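Long-range contacts in cytochrome P450 113A1 (Saccharopolyspora erythraea, PDB 2JJN), which hydroxylates erythromycin D at C-12 of its macrolactone ring to give erythromycin C, a haem-dependent, NADPH- and O2-consuming step of antibiotic biosynthesis: residues K100-A105 with S214-A219; P116-V121 with F141-T146; P286-M291 with Q391-T396; R273-V278 with E362-L367. The protein carries 2 engineered substitutions. One frame throughout, in Å; residues are numbered along the deposited sequence.

Contact 1: K100-A105 with S214-A219; sequences KVVSSA and SRLVLA. With SO4 (sulfate ion), chain F.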
# COMPACT_ATOMS: atom_id res chain seq x y z
N LYS A 100 -6.16 17.88 7.49
CA LYS A 100 -5.56 19.20 7.35
C LYS A 100 -4.35 19.36 8.24
O LYS A 100 -3.33 19.91 7.81
CB LYS A 100 -6.57 20.28 7.71
CG LYS A 100 -7.55 20.55 6.60
CD LYS A 100 -8.58 21.56 7.09
CE LYS A 100 -9.59 21.79 6.01
NZ LYS A 100 -10.75 22.50 6.61
N VAL A 101 -4.49 18.91 9.49
CA VAL A 101 -3.38 19.03 10.42
C VAL A 101 -2.17 18.25 9.91
O VAL A 101 -1.04 18.78 9.81
CB VAL A 101 -3.77 18.51 11.81
CG1 VAL A 101 -2.55 18.49 12.71
CG2 VAL A 101 -4.84 19.39 12.45
N VAL A 102 -2.36 16.97 9.60
CA VAL A 102 -1.20 16.19 9.19
C VAL A 102 -0.59 16.67 7.87
O VAL A 102 0.65 16.65 7.69
CB VAL A 102 -1.46 14.68 9.20
CG1 VAL A 102 -1.88 14.23 10.58
CG2 VAL A 102 -2.50 14.24 8.14
N SER A 103 -1.42 17.12 6.95
CA SER A 103 -0.96 17.63 5.65
C SER A 103 -0.08 18.86 5.84
O SER A 103 0.84 19.08 5.05
CB SER A 103 -2.16 17.96 4.74
OG SER A 103 -1.78 18.67 3.56
N SER A 104 -0.36 19.66 6.88
CA SER A 104 0.43 20.86 7.13
C SER A 104 1.86 20.51 7.58
O SER A 104 2.78 21.30 7.47
CB SER A 104 -0.29 21.77 8.14
OG SER A 104 -0.16 21.24 9.46
N ALA A 105 2.05 19.29 8.06
CA ALA A 105 3.39 18.77 8.39
C ALA A 105 4.07 17.94 7.27
O ALA A 105 5.27 18.08 7.03
CB ALA A 105 3.29 17.91 9.63
N SER A 214 8.42 16.14 14.84
CA SER A 214 8.37 17.53 15.37
C SER A 214 7.34 18.37 14.65
O SER A 214 6.60 19.15 15.28
CB SER A 214 9.72 18.20 15.20
OG SER A 214 10.72 17.55 16.00
N ARG A 215 7.28 18.25 13.31
CA ARG A 215 6.31 19.02 12.59
C ARG A 215 4.88 18.61 12.92
O ARG A 215 3.99 19.47 12.98
CB ARG A 215 6.56 18.89 11.09
CG ARG A 215 7.87 19.54 10.66
CD ARG A 215 8.19 19.22 9.19
NE ARG A 215 7.15 19.74 8.31
CZ ARG A 215 7.10 21.00 7.86
NH1 ARG A 215 8.04 21.87 8.19
NH2 ARG A 215 6.09 21.38 7.07
N LEU A 216 4.68 17.31 13.17
CA LEU A 216 3.34 16.83 13.53
C LEU A 216 2.93 17.35 14.92
O LEU A 216 1.77 17.71 15.15
CB LEU A 216 3.32 15.30 13.55
CG LEU A 216 3.26 14.70 12.14
CD1 LEU A 216 3.64 13.22 12.26
CD2 LEU A 216 1.87 14.87 11.49
N VAL A 217 3.89 17.41 15.84
CA VAL A 217 3.60 17.94 17.20
C VAL A 217 3.33 19.44 17.18
O VAL A 217 2.51 19.98 17.97
CB VAL A 217 4.69 17.50 18.22
CG1 VAL A 217 4.70 18.40 19.45
CG2 VAL A 217 4.51 15.98 18.54
N LEU A 218 4.05 20.15 16.29
CA LEU A 218 3.87 21.60 16.25
C LEU A 218 2.70 22.07 15.35
O LEU A 218 2.30 23.23 15.42
CB LEU A 218 5.17 22.28 15.83
CG LEU A 218 6.34 22.14 16.77
CD1 LEU A 218 7.55 22.78 16.07
CD2 LEU A 218 6.04 22.84 18.07
N ALA A 219 2.15 21.15 14.54
CA ALA A 219 1.08 21.49 13.60
C ALA A 219 -0.19 21.92 14.33
O ALA A 219 -0.56 21.38 15.40
CB ALA A 219 0.76 20.28 12.70
S SO4 F . -3.84 16.68 1.19
O1 SO4 F . -3.26 15.44 0.66
O2 SO4 F . -4.39 16.46 2.52
O3 SO4 F . -4.93 17.13 0.35
O4 SO4 F . -2.78 17.69 1.20
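Arg215 reaches Ala105 through a first torsion that sets CG anti to the carbonyl carbon and beside the backbone N (chi1 -67°), followed by a bend at chi3 (61°) that places NE. The contact joins helix 94-105, the C helix of the cytochrome P450 fold, to helix 212-218, the short H helix. The two short segments run roughly antiparallel, their axes 8.5 Å apart. In the conformer described, one of two modelled for Arg215, NE donates a nearly straight bond (164°) to Ala105 O at 2.8 Å. This bond lies close to the guanidinium plane and in the carbonyl plane, on a lone pair; a second, weak bond comes from NH2. Asp210 pairs with NH1 in a salt bridge, a second partner for the same cation. Beside the polar grip, Ala105 CB rests 3.7 Å from Arg215 CB. Leu216 CD2 meets Ala105 CB at 3.8 Å and Val102 CG1 at 3.9 Å, and Phe234 of helix 228-259 closes over both Val102 and Leu216. Ser103, whose CB points away from the H helix, bonds through OG, in the conformer given, to a sulfate that Arg99 also holds and that probably comes from the crystallisation liquor. Where the H helix ends, Ala219 CB packs 3.8 Å from Val101 CG1. Ala219 CB also lies 3.5 Å from Ser104 OG, a hydroxyl turned back on its own helix to donate to Val101 O at 2.6 Å.

Contact 2: P116-V121 with F141-T146; sequences PRIRDV and FPLPVT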
# COMPACT_ATOMS: atom_id res chain seq x y z
N PRO A 116 17.55 12.73 -3.13
CA PRO A 116 18.96 12.32 -3.02
C PRO A 116 19.21 11.21 -1.99
O PRO A 116 20.00 10.24 -2.26
CB PRO A 116 19.68 13.63 -2.65
CG PRO A 116 18.78 14.73 -3.15
CD PRO A 116 17.37 14.17 -2.91
N ARG A 117 18.58 11.30 -0.81
CA ARG A 117 18.78 10.22 0.19
C ARG A 117 18.21 8.86 -0.29
O ARG A 117 18.80 7.79 -0.05
CB ARG A 117 18.22 10.60 1.59
CG ARG A 117 18.37 9.49 2.60
CD ARG A 117 19.82 9.20 2.93
NE ARG A 117 19.88 8.28 4.07
CZ ARG A 117 20.86 7.41 4.30
NH1 ARG A 117 21.92 7.35 3.49
NH2 ARG A 117 20.78 6.59 5.36
N ILE A 118 17.05 8.91 -0.94
CA ILE A 118 16.46 7.71 -1.49
C ILE A 118 17.44 7.07 -2.49
O ILE A 118 17.65 5.85 -2.49
CB ILE A 118 15.12 7.98 -2.20
CG1 ILE A 118 14.07 8.42 -1.14
CG2 ILE A 118 14.62 6.73 -2.90
CD1 ILE A 118 12.80 9.06 -1.78
N ARG A 119 18.00 7.90 -3.35
CA ARG A 119 18.94 7.42 -4.36
C ARG A 119 20.21 6.86 -3.72
O ARG A 119 20.72 5.82 -4.12
CB ARG A 119 19.26 8.51 -5.36
CG ARG A 119 19.98 7.92 -6.62
CD ARG A 119 20.19 9.01 -7.67
NE ARG A 119 18.93 9.66 -8.05
CZ ARG A 119 18.01 9.10 -8.85
NH1 ARG A 119 18.17 7.86 -9.38
NH2 ARG A 119 16.92 9.82 -9.17
N ASP A 120 20.73 7.56 -2.72
CA ASP A 120 21.93 7.12 -2.00
C ASP A 120 21.74 5.76 -1.34
O ASP A 120 22.55 4.86 -1.50
CB ASP A 120 22.21 8.19 -0.93
CG ASP A 120 23.42 7.87 -0.09
OD1 ASP A 120 24.50 7.70 -0.69
OD2 ASP A 120 23.34 7.85 1.17
N VAL A 121 20.68 5.61 -0.56
CA VAL A 121 20.39 4.33 0.10
C VAL A 121 20.22 3.23 -0.94
O VAL A 121 20.81 2.16 -0.81
CB VAL A 121 19.08 4.47 0.95
CG1 VAL A 121 18.60 3.08 1.43
CG2 VAL A 121 19.33 5.40 2.14
N PHE A 141 12.48 -4.23 0.90
CA PHE A 141 12.07 -4.15 2.30
C PHE A 141 12.81 -3.02 3.02
O PHE A 141 12.15 -2.11 3.58
CB PHE A 141 12.24 -5.49 3.03
CG PHE A 141 11.71 -5.46 4.44
CD1 PHE A 141 10.39 -5.85 4.69
CD2 PHE A 141 12.52 -5.02 5.49
CE1 PHE A 141 9.90 -5.84 6.01
CE2 PHE A 141 12.04 -4.98 6.81
CZ PHE A 141 10.73 -5.39 7.05
N PRO A 142 14.16 -3.01 3.02
CA PRO A 142 14.86 -1.96 3.78
C PRO A 142 14.66 -0.51 3.30
O PRO A 142 14.68 0.42 4.12
CB PRO A 142 16.33 -2.31 3.69
CG PRO A 142 16.44 -3.44 2.68
CD PRO A 142 15.10 -3.99 2.40
N LEU A 143 14.55 -0.30 2.00
CA LEU A 143 14.51 1.07 1.51
C LEU A 143 13.40 1.89 2.14
O LEU A 143 13.73 2.93 2.74
CB LEU A 143 14.46 1.10 -0.03
CG LEU A 143 14.22 2.50 -0.60
CD1 LEU A 143 15.43 3.46 -0.38
CD2 LEU A 143 13.91 2.32 -2.10
N PRO A 144 12.11 1.48 2.02
CA PRO A 144 11.05 2.35 2.54
C PRO A 144 11.12 2.54 4.04
O PRO A 144 10.76 3.64 4.53
CB PRO A 144 9.73 1.64 2.15
CG PRO A 144 10.13 0.35 1.48
CD PRO A 144 11.59 0.23 1.41
N VAL A 145 11.55 1.49 4.76
CA VAL A 145 11.74 1.58 6.24
C VAL A 145 12.77 2.66 6.60
O VAL A 145 12.55 3.49 7.51
CB VAL A 145 12.24 0.23 6.95
CG1 VAL A 145 11.39 -0.91 6.67
CG2 VAL A 145 13.68 -0.09 6.67
N THR A 146 13.90 2.62 5.90
CA THR A 146 15.01 3.50 6.17
C THR A 146 14.57 4.91 5.90
O THR A 146 14.81 5.81 6.74
CB THR A 146 16.25 3.11 5.31
OG1 THR A 146 16.71 1.84 5.79
CG2 THR A 146 17.37 4.11 5.47
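An apolar helix-to-helix contact, carried by Val121, Ile118, Leu143 and Thr146, joins helix 115-127 to helix 142-152, the D and E helices of the P450 helical core. The short axes pass 10.3 Å apart and run roughly antiparallel, at 143°. No hydrogen bond crosses; branched side chains fill the space between the axes. Leu143 does most of the work: its CG stands anti to the backbone N (chi1 172°), and its CD1 methyl reaches the other helix. There Leu143 CD1 meets Val121 CG1 at 3.7 Å, the two side chains lying aslant. Leu143 CD1 also comes 4.2 Å from Ile118 CG2. The same methyl thus touches two side chains one turn apart. One turn further along the E helix, Thr146 and Val121 approach tip to tip, CG2 to CG2 at 4.1 Å; the threonine offers its methyl here rather than its hydroxyl. Arg117 borders this patch. Val121 CG2 sits 3.3 Å above the Arg117 guanidinium plane, over its centre, while Asp120 OD2 lies at the guanidinium edge, 2.8 Å from Arg117 NH1 in a salt bridge. Glu150, further along the E helix, pairs with Arg117 NH2, so the cation is held between acids of both helices and adds a charged bridge beside the apolar contact. Leu361 and Val365 of helix 356-374 pack on Ile118, and His243, Thr246 and Thr247 of helix 228-259 pack on Pro144, so that the D and E helices complete a bundle with these two long helices.

Contact 3: P286-M291 with Q391-T396; sequences PPFPQM and QIVLGT. With HEM (protoporphyrin IX containing Fe), chain B.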
# COMPACT_ATOMS: atom_id res chain seq x y z
N PRO A 286 -2.02 -3.85 -8.14
CA PRO A 286 -2.15 -2.90 -6.99
C PRO A 286 -1.70 -3.59 -5.71
O PRO A 286 -2.15 -4.69 -5.43
CB PRO A 286 -3.65 -2.59 -6.94
CG PRO A 286 -4.33 -3.71 -7.69
CD PRO A 286 -3.33 -4.12 -8.78
N PRO A 287 -0.81 -2.97 -4.94
CA PRO A 287 -0.37 -3.59 -3.69
C PRO A 287 -1.51 -3.90 -2.74
O PRO A 287 -1.46 -4.95 -2.09
CB PRO A 287 0.59 -2.54 -3.13
CG PRO A 287 1.18 -1.87 -4.39
CD PRO A 287 0.01 -1.79 -5.28
N PHE A 288 -2.53 -3.03 -2.68
CA PHE A 288 -3.70 -3.30 -1.85
C PHE A 288 -4.86 -3.56 -2.81
O PHE A 288 -5.40 -2.64 -3.41
CB PHE A 288 -4.05 -2.08 -1.01
CG PHE A 288 -3.18 -1.86 0.16
CD1 PHE A 288 -2.76 -0.57 0.44
CD2 PHE A 288 -2.84 -2.88 1.01
CE1 PHE A 288 -1.97 -0.31 1.58
CE2 PHE A 288 -2.04 -2.65 2.14
CZ PHE A 288 -1.61 -1.36 2.40
N PRO A 289 -5.20 -4.81 -3.04
CA PRO A 289 -6.26 -5.11 -4.02
C PRO A 289 -7.67 -4.81 -3.54
O PRO A 289 -8.62 -4.76 -4.37
CB PRO A 289 -6.06 -6.62 -4.29
CG PRO A 289 -5.41 -7.12 -3.07
CD PRO A 289 -4.49 -6.04 -2.60
N GLN A 290 -7.82 -4.58 -2.25
CA GLN A 290 -9.14 -4.35 -1.65
C GLN A 290 -9.06 -3.35 -0.52
O GLN A 290 -8.01 -3.23 0.14
CB GLN A 290 -9.71 -5.69 -1.15
CG GLN A 290 -8.81 -6.40 -0.14
CD GLN A 290 -9.26 -7.79 0.28
OE1 GLN A 290 -10.04 -8.45 -0.41
NE2 GLN A 290 -8.78 -8.23 1.44
N MET A 291 -10.16 -2.63 -0.30
CA MET A 291 -10.32 -1.73 0.85
C MET A 291 -11.62 -2.05 1.53
O MET A 291 -12.49 -2.58 0.90
CB MET A 291 -10.31 -0.23 0.46
CG MET A 291 -8.93 0.27 0.18
SD MET A 291 -8.97 0.31 -1.56
CE MET A 291 -9.62 1.96 -1.79
N GLN A 391 -2.99 -13.25 1.77
CA GLN A 391 -4.03 -12.31 2.15
C GLN A 391 -3.57 -10.87 2.13
O GLN A 391 -2.35 -10.56 2.22
CB GLN A 391 -4.63 -12.67 3.51
CG GLN A 391 -3.72 -13.52 4.35
CD GLN A 391 -4.19 -13.67 5.78
OE1 GLN A 391 -5.29 -14.18 6.05
NE2 GLN A 391 -3.35 -13.22 6.71
N ILE A 392 -4.57 -10.00 2.03
CA ILE A 392 -4.43 -8.57 2.24
C ILE A 392 -3.74 -7.85 1.07
O ILE A 392 -4.37 -6.99 0.42
CB ILE A 392 -3.74 -8.22 3.58
CG1 ILE A 392 -4.53 -8.85 4.75
CG2 ILE A 392 -3.59 -6.69 3.73
CD1 ILE A 392 -6.00 -8.62 4.75
N VAL A 393 -2.47 -8.20 0.81
CA VAL A 393 -1.70 -7.55 -0.26
C VAL A 393 -1.54 -8.47 -1.45
O VAL A 393 -1.67 -9.72 -1.35
CB VAL A 393 -0.33 -7.04 0.23
CG1 VAL A 393 -0.48 -6.03 1.36
CG2 VAL A 393 0.56 -8.20 0.66
N LEU A 394 -1.31 -7.86 -2.61
CA LEU A 394 -1.05 -8.61 -3.83
C LEU A 394 0.44 -8.54 -4.15
O LEU A 394 0.92 -7.55 -4.66
CB LEU A 394 -1.90 -8.03 -4.99
CG LEU A 394 -1.79 -8.80 -6.29
CD1 LEU A 394 -2.64 -10.08 -6.22
CD2 LEU A 394 -2.26 -7.97 -7.49
N GLY A 395 1.21 -9.59 -3.83
CA GLY A 395 2.66 -9.47 -3.93
C GLY A 395 3.33 -10.74 -3.45
O GLY A 395 2.66 -11.73 -3.13
N THR A 396 4.66 -10.68 -3.42
CA THR A 396 5.40 -11.84 -2.94
C THR A 396 6.25 -11.47 -1.75
O THR A 396 6.77 -10.36 -1.64
CB THR A 396 6.23 -12.47 -4.04
OG1 THR A 396 7.22 -11.55 -4.48
CG2 THR A 396 5.33 -12.89 -5.24
CHA HEM B . -4.28 5.84 2.10
CHB HEM B . -2.47 2.78 -1.24
CHC HEM B . 2.00 4.35 -0.20
CHD HEM B . 0.28 6.77 3.64
C1A HEM B . -4.14 4.94 1.07
C2A HEM B . -5.26 4.27 0.39
C3A HEM B . -4.76 3.42 -0.51
C4A HEM B . -3.32 3.50 -0.45
CMA HEM B . -5.55 2.48 -1.45
CAA HEM B . -6.75 4.54 0.65
CBA HEM B . -7.26 3.75 1.85
CGA HEM B . -8.79 3.80 1.97
O1A HEM B . -9.46 4.46 1.13
O2A HEM B . -9.30 3.19 2.96
C1B HEM B . -1.08 2.95 -1.25
C2B HEM B . -0.18 2.32 -2.18
C3B HEM B . 1.07 2.76 -1.90
C4B HEM B . 0.93 3.68 -0.77
CMB HEM B . -0.71 1.35 -3.25
CAB HEM B . 2.43 2.42 -2.52
CBB HEM B . 2.52 2.15 -3.78
C1C HEM B . 1.92 5.13 0.93
C2C HEM B . 3.05 5.78 1.58
C3C HEM B . 2.57 6.45 2.64
C4C HEM B . 1.12 6.26 2.69
CMC HEM B . 4.51 5.65 1.05
CAC HEM B . 3.33 7.27 3.71
CBC HEM B . 4.37 8.06 3.42
C1D HEM B . -1.08 6.70 3.56
C2D HEM B . -1.95 7.29 4.52
C3D HEM B . -3.34 7.03 4.05
C4D HEM B . -3.20 6.28 2.83
CMD HEM B . -1.54 8.06 5.82
CAD HEM B . -4.66 7.43 4.72
CBD HEM B . -5.18 8.78 4.18
CGD HEM B . -6.52 9.09 4.76
O1D HEM B . -7.17 8.21 5.35
O2D HEM B . -6.95 10.26 4.62
NA HEM B . -2.94 4.46 0.51
NB HEM B . -0.38 3.76 -0.35
NC HEM B . 0.79 5.44 1.66
ND HEM B . -1.86 6.10 2.55
FE HEM B . -1.12 5.05 0.98
O HOH W 1 -5.91 -5.00 0.03
O HOH W 2 -1.05 3.26 2.28
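Phe288 turns one edge to the haem and another part of its ring to Val393. Its CG is anti to the carbonyl carbon (chi1 -76°), and Phe288 CD1 lies 3.8 Å from the porphyrin carbon CHB, with CHB and the iron-bound water close to the ring plane. Further round, Phe288 CE2 meets Val393 CG1 at 3.8 Å, the two side chains crossing obliquely. Pro287 touches the haem methyl CMB through CD, also at 3.8 Å. On the side of residues 391-396, Pro289 sets its CD against Ile392 O at 3.2 Å and its ring against Leu394 CB, which in turn packs 3.4 Å from Pro286 O. The backbones also meet directly: Leu394 N donates to Pro287 O at 3.0 Å (162°) from above the carbonyl plane, and Val393 CA adds a CA-H...O contact to the same oxygen. A water accepts from Gln290 N and donates to Ile392 O. Such a pairing of the turn after the K helix with a C-terminal loop borders the distal pocket of P450s; here the substrate-binding Gln292 follows directly. Helix 228-259 packs on Phe288 and Val393 through Ile244, and helix 316-320 on Pro286 and Pro289, while strand 290-295 leads on into the five-stranded sheet.

Contact 4: R273-V278 with E362-L367; sequences RIPAIV and ENRVAL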
# COMPACT_ATOMS: atom_id res chain seq x y z
N ARG A 273 10.58 7.18 -19.31
CA ARG A 273 9.49 6.19 -19.43
C ARG A 273 9.15 5.56 -18.06
O ARG A 273 8.11 4.91 -17.92
CB ARG A 273 9.92 5.06 -20.39
CG ARG A 273 9.92 5.52 -21.88
CD ARG A 273 10.80 4.65 -22.80
NE ARG A 273 10.76 5.23 -24.14
CZ ARG A 273 11.64 5.04 -25.14
NH1 ARG A 273 12.75 4.28 -25.03
NH2 ARG A 273 11.41 5.67 -26.29
N ILE A 274 10.00 5.76 -17.05
CA ILE A 274 9.80 5.05 -15.80
C ILE A 274 8.52 5.41 -15.01
O ILE A 274 7.80 4.51 -14.54
CB ILE A 274 11.08 5.09 -14.97
CG1 ILE A 274 12.12 4.21 -15.66
CG2 ILE A 274 10.86 4.74 -13.50
CD1 ILE A 274 13.53 4.29 -15.06
N PRO A 275 8.22 6.72 -14.83
CA PRO A 275 6.95 7.03 -14.16
C PRO A 275 5.74 6.29 -14.75
O PRO A 275 4.86 5.84 -13.97
CB PRO A 275 6.85 8.56 -14.31
CG PRO A 275 8.30 8.96 -14.28
CD PRO A 275 8.98 7.95 -15.16
N ALA A 276 5.65 6.22 -16.08
CA ALA A 276 4.48 5.54 -16.70
C ALA A 276 4.50 4.04 -16.44
O ALA A 276 3.42 3.39 -16.33
CB ALA A 276 4.51 5.79 -18.20
N ILE A 277 5.70 3.47 -16.32
CA ILE A 277 5.81 2.05 -15.97
C ILE A 277 5.30 1.86 -14.54
O ILE A 277 4.52 0.93 -14.26
CB ILE A 277 7.27 1.56 -16.05
CG1 ILE A 277 7.65 1.37 -17.51
CG2 ILE A 277 7.48 0.25 -15.25
CD1 ILE A 277 9.17 1.13 -17.73
N VAL A 278 5.68 2.77 -13.64
CA VAL A 278 5.24 2.67 -12.24
C VAL A 278 3.69 2.78 -12.17
O VAL A 278 3.06 2.01 -11.50
CB VAL A 278 5.93 3.73 -11.37
CG1 VAL A 278 5.33 3.72 -9.96
CG2 VAL A 278 7.39 3.42 -11.28
N GLU A 362 9.92 6.94 -4.49
CA GLU A 362 10.74 5.80 -4.10
C GLU A 362 10.82 4.74 -5.20
O GLU A 362 11.89 4.20 -5.48
CB GLU A 362 10.19 5.16 -2.83
CG GLU A 362 10.21 6.10 -1.63
CD GLU A 362 9.92 5.36 -0.33
OE1 GLU A 362 9.27 5.93 0.57
OE2 GLU A 362 10.32 4.20 -0.19
N ASN A 363 9.70 4.50 -5.87
CA ASN A 363 9.72 3.42 -6.86
C ASN A 363 10.35 3.89 -8.19
O ASN A 363 11.01 3.09 -8.89
CB ASN A 363 8.30 2.85 -7.04
CG ASN A 363 7.98 1.92 -5.94
OD1 ASN A 363 8.34 0.74 -6.01
ND2 ASN A 363 7.36 2.44 -4.89
N ARG A 364 10.23 5.18 -8.53
CA ARG A 364 10.94 5.71 -9.69
C ARG A 364 12.44 5.55 -9.46
O ARG A 364 13.17 5.04 -10.32
CB ARG A 364 10.63 7.21 -9.88
CG ARG A 364 11.50 7.80 -10.99
CD ARG A 364 11.06 9.24 -11.34
NE ARG A 364 11.31 10.24 -10.29
CZ ARG A 364 12.46 10.90 -10.10
NH1 ARG A 364 13.56 10.60 -10.80
NH2 ARG A 364 12.50 11.92 -9.22
N VAL A 365 12.89 6.05 -8.32
CA VAL A 365 14.32 6.02 -8.05
C VAL A 365 14.83 4.59 -7.99
O VAL A 365 15.86 4.26 -8.57
CB VAL A 365 14.66 6.79 -6.75
CG1 VAL A 365 16.14 6.61 -6.41
CG2 VAL A 365 14.36 8.28 -6.92
N ALA A 366 14.08 3.72 -7.33
CA ALA A 366 14.52 2.33 -7.26
C ALA A 366 14.64 1.70 -8.66
O ALA A 366 15.64 0.99 -8.95
CB ALA A 366 13.56 1.52 -6.40
N LEU A 367 13.64 1.91 -9.52
CA LEU A 367 13.74 1.32 -10.84
C LEU A 367 14.89 1.96 -11.67
O LEU A 367 15.64 1.24 -12.37
CB LEU A 367 12.41 1.41 -11.57
CG LEU A 367 12.37 0.75 -12.97
CD1 LEU A 367 12.79 -0.70 -12.84
CD2 LEU A 367 10.94 0.83 -13.54
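The K and L helices of the P450 core, 274-284 and 356-374, meet here through Ile274, Ile277 and Leu367; the L helix follows the loop bearing the haem ligand Cys353. The short axes lie 9.5 Å apart at 119°, and no hydrogen bond crosses. Leu367 has CG anti to the backbone N (chi1 -177°), and its CD2 reaches two isoleucines one turn apart, lying 3.9 Å from Ile274 CG2 and 3.9 Å from Ile277 CG2. Leu367 crosses Ile277 at about a right angle. Ile274 CG2 also rests on the L-helix backbone, 3.9 Å from Arg364 CA. The aliphatic part of Arg364 continues the apolar surface: its CD lies 4.0 Å from Pro275 CG, while its guanidinium is drawn off to salt bridges with Glu368 and Glu115. Looser packing joins Val278 CG1 to Asn363 CB at 4.3 Å; the amide of Asn363 is turned back to its own helix, ND2 bonding to Ala359 O. Around the contact, Ala267 of helix 262-269 packs on Ile274 and Ile277, and Trp264 on Leu367; helix 228-259 lies against Asn363, and helix 115-127 flanks Arg364.

In the fold
Contacts 2 and 4 touch through helix 356-374, with Arg119 on Val365 and Pro144 on Glu362. Both cross without hydrogen bonds, by aliphatic packing; Arg117 borders contact 2, whereas the aliphatic chain of Arg364 is part of contact 4. The centre of contact 3 lies nearest the chain centre, about 7 Å from it, and this contact relies on backbone bonding, prolines and a bridging water beside the haem. The centre of contact 1 lies furthest out, about 22 Å from the chain centre, yet most of its touching residues are buried; there an arginine grips a backbone carbonyl. It touches none of the others. Contacts 3 and 4 interlock along the chain, strand 290-295 following helix 274-284.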